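Local coordinates for heme oxygenase (mycobilin-producing) (Mycobacterium tuberculosis, PDB 4NL5), which breaks down heme oxidatively to mycobilin with release of free iron, as a homodimeric monooxygenase of the antibiotic biosynthesis monooxygenase family, at residues Lys5-Glu10 with Thr85-Leu90. Sequence-based numbering, arbitrary orientation.
With HEM (protoporphyrin IX containing Fe), chain C; CYN (cyanide ion), chain D.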
# COMPACT_ATOMS: atom_id res chain seq x y z
N LYS A 5 -2.10 -4.72 6.17
CA LYS A 5 -3.53 -4.59 6.32
C LYS A 5 -3.86 -3.17 5.95
O LYS A 5 -3.43 -2.24 6.64
CB LYS A 5 -3.97 -4.88 7.75
CG LYS A 5 -3.41 -6.18 8.33
CD LYS A 5 -4.06 -7.40 7.71
CE LYS A 5 -3.56 -8.68 8.41
NZ LYS A 5 -4.12 -9.91 7.80
N ILE A 6 -4.60 -3.00 4.87
CA ILE A 6 -4.97 -1.68 4.40
C ILE A 6 -6.42 -1.41 4.76
O ILE A 6 -7.30 -2.11 4.27
CB ILE A 6 -4.82 -1.54 2.88
CG1 ILE A 6 -3.39 -1.88 2.44
CG2 ILE A 6 -5.20 -0.13 2.43
CD1 ILE A 6 -3.16 -1.74 0.94
N ASN A 7 -6.68 -0.38 5.56
CA ASN A 7 -8.04 0.07 5.76
C ASN A 7 -8.34 1.12 4.71
O ASN A 7 -7.74 2.20 4.71
CB ASN A 7 -8.25 0.63 7.17
CG ASN A 7 -9.69 0.51 7.63
OD1 ASN A 7 -10.36 -0.48 7.33
ND2 ASN A 7 -10.17 1.50 8.38
N ALA A 8 -9.25 0.78 3.81
CA ALA A 8 -9.64 1.70 2.74
C ALA A 8 -10.87 2.48 3.17
O ALA A 8 -11.95 1.91 3.25
CB ALA A 8 -9.90 0.95 1.46
N ILE A 9 -10.68 3.77 3.43
CA ILE A 9 -11.72 4.61 4.05
C ILE A 9 -12.43 5.46 3.02
O ILE A 9 -11.80 6.13 2.21
CB ILE A 9 -11.10 5.53 5.10
CG1 ILE A 9 -10.52 4.72 6.25
CG2 ILE A 9 -12.14 6.51 5.63
CD1 ILE A 9 -9.82 5.60 7.25
N GLU A 10 -13.76 5.44 3.05
CA GLU A 10 -14.55 6.32 2.22
C GLU A 10 -14.87 7.58 3.02
O GLU A 10 -15.33 7.51 4.15
CB GLU A 10 -15.84 5.61 1.77
CG GLU A 10 -15.57 4.27 1.08
CD GLU A 10 -16.78 3.35 1.07
OE1 GLU A 10 -17.92 3.85 0.94
OE2 GLU A 10 -16.58 2.12 1.21
N THR A 85 -17.49 7.39 5.94
CA THR A 85 -18.82 6.87 5.69
C THR A 85 -18.78 5.36 5.45
O THR A 85 -19.81 4.69 5.38
CB THR A 85 -19.48 7.58 4.51
OG1 THR A 85 -18.57 7.59 3.41
CG2 THR A 85 -19.81 9.01 4.89
N GLY A 86 -17.58 4.81 5.34
CA GLY A 86 -17.42 3.38 5.13
C GLY A 86 -15.96 3.01 5.15
O GLY A 86 -15.10 3.86 4.99
N ALA A 87 -15.68 1.72 5.35
CA ALA A 87 -14.30 1.26 5.31
C ALA A 87 -14.29 -0.21 4.93
O ALA A 87 -15.21 -0.95 5.27
CB ALA A 87 -13.61 1.47 6.66
N SER A 88 -13.25 -0.61 4.21
CA SER A 88 -13.03 -2.01 3.83
C SER A 88 -11.61 -2.40 4.18
O SER A 88 -10.68 -1.67 3.87
CB SER A 88 -13.26 -2.23 2.33
OG SER A 88 -14.55 -1.81 1.92
N LEU A 89 -11.43 -3.54 4.85
CA LEU A 89 -10.07 -4.00 5.15
C LEU A 89 -9.51 -4.90 4.05
O LEU A 89 -10.09 -5.94 3.74
CB LEU A 89 -10.04 -4.76 6.48
CG LEU A 89 -8.62 -5.10 6.95
CD1 LEU A 89 -7.85 -3.82 7.27
CD2 LEU A 89 -8.65 -6.04 8.17
N LEU A 90 -8.39 -4.49 3.46
CA LEU A 90 -7.73 -5.25 2.42
C LEU A 90 -6.50 -5.90 3.03
O LEU A 90 -5.63 -5.20 3.55
CB LEU A 90 -7.33 -4.35 1.25
CG LEU A 90 -8.35 -3.28 0.84
CD1 LEU A 90 -7.83 -2.47 -0.37
CD2 LEU A 90 -9.69 -3.92 0.52
CHA HEM C . -11.27 5.41 11.29
CHB HEM C . -10.52 0.65 11.63
CHC HEM C . -5.76 1.56 11.61
CHD HEM C . -6.85 5.99 13.23
C1A HEM C . -11.48 4.06 11.27
C2A HEM C . -12.73 3.40 10.97
C3A HEM C . -12.53 2.08 11.06
C4A HEM C . -11.15 1.86 11.44
CMA HEM C . -13.59 0.99 10.79
CAA HEM C . -14.06 4.10 10.57
CBA HEM C . -14.95 4.30 11.80
CGA HEM C . -14.31 5.24 12.81
O1A HEM C . -13.97 4.78 13.93
O2A HEM C . -14.15 6.45 12.49
C1B HEM C . -9.16 0.48 11.49
C2B HEM C . -8.46 -0.71 11.03
C3B HEM C . -7.14 -0.45 11.03
C4B HEM C . -6.96 0.92 11.47
CMB HEM C . -9.21 -2.01 10.65
CAB HEM C . -5.91 -1.31 10.63
CBB HEM C . -5.96 -2.32 9.77
C1C HEM C . -5.65 2.83 12.14
C2C HEM C . -4.42 3.45 12.58
C3C HEM C . -4.73 4.69 13.02
C4C HEM C . -6.16 4.86 12.88
CMC HEM C . -3.03 2.76 12.49
CAC HEM C . -3.84 5.82 13.61
CBC HEM C . -2.54 5.71 13.87
C1D HEM C . -8.10 6.30 12.77
C2D HEM C . -8.67 7.62 12.72
C3D HEM C . -10.04 7.44 12.09
C4D HEM C . -10.17 6.03 11.84
CMD HEM C . -8.00 8.93 13.18
CAD HEM C . -11.11 8.52 11.80
CBD HEM C . -11.86 8.83 13.08
CGD HEM C . -12.80 9.99 12.85
O1D HEM C . -13.32 10.54 13.86
O2D HEM C . -13.04 10.37 11.68
NA HEM C . -10.53 3.09 11.55
NB HEM C . -8.20 1.45 11.74
NC HEM C . -6.71 3.71 12.34
ND HEM C . -9.01 5.40 12.24
FE HEM C . -8.63 3.43 11.98
C CYN D . -7.79 3.81 10.10
N CYN D . -8.40 3.54 9.18
O HOH W 1 -14.14 0.94 1.25
O HOH W 2 -19.28 5.58 1.97
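Ile6 and Ala8 exchange paired backbone hydrogen bonds with Leu90 and Ser88, while Glu10 N gives a single bond to Gly86 O and Glu10 O accepts from Thr85 N, pairing 5-10 and 86-90 as antiparallel strands in the ferredoxin-like sheet of a dimeric alpha-beta barrel protein. Such a sheet sorts its residues by face, and here one face serves the heme. Asn7 reaches from it with CG anti to the backbone N (chi1 -153°), which brings ND2 to the N of the iron-bound cyanide at 2.8 Å in a nearly straight bond (171°). Beside it, Ile9 CD1 lies 3.2 Å from the same cyanide N, an apolar wall against the ligand. Leu89, non-hydrogen-bonded partner of Asn7, brings CD1 to the heme side of strand 5-10, 3.5 Å from Ile6 O, and also meets the heme vinyl carbon CBB, which Lys5 CB touches too. The other face is apolar at Ile6 and Leu90, whose CB atoms lie 4.1 Å apart; there Phe52 of the second subunit packs on Ile6. Toward Ser88 and Glu10 this face turns polar, and a water ties the strands together: it accepts from Ser88 OG and donates both to Ala8 O, at 3.1 Å, and to Glu10 OE2, at 2.7 Å.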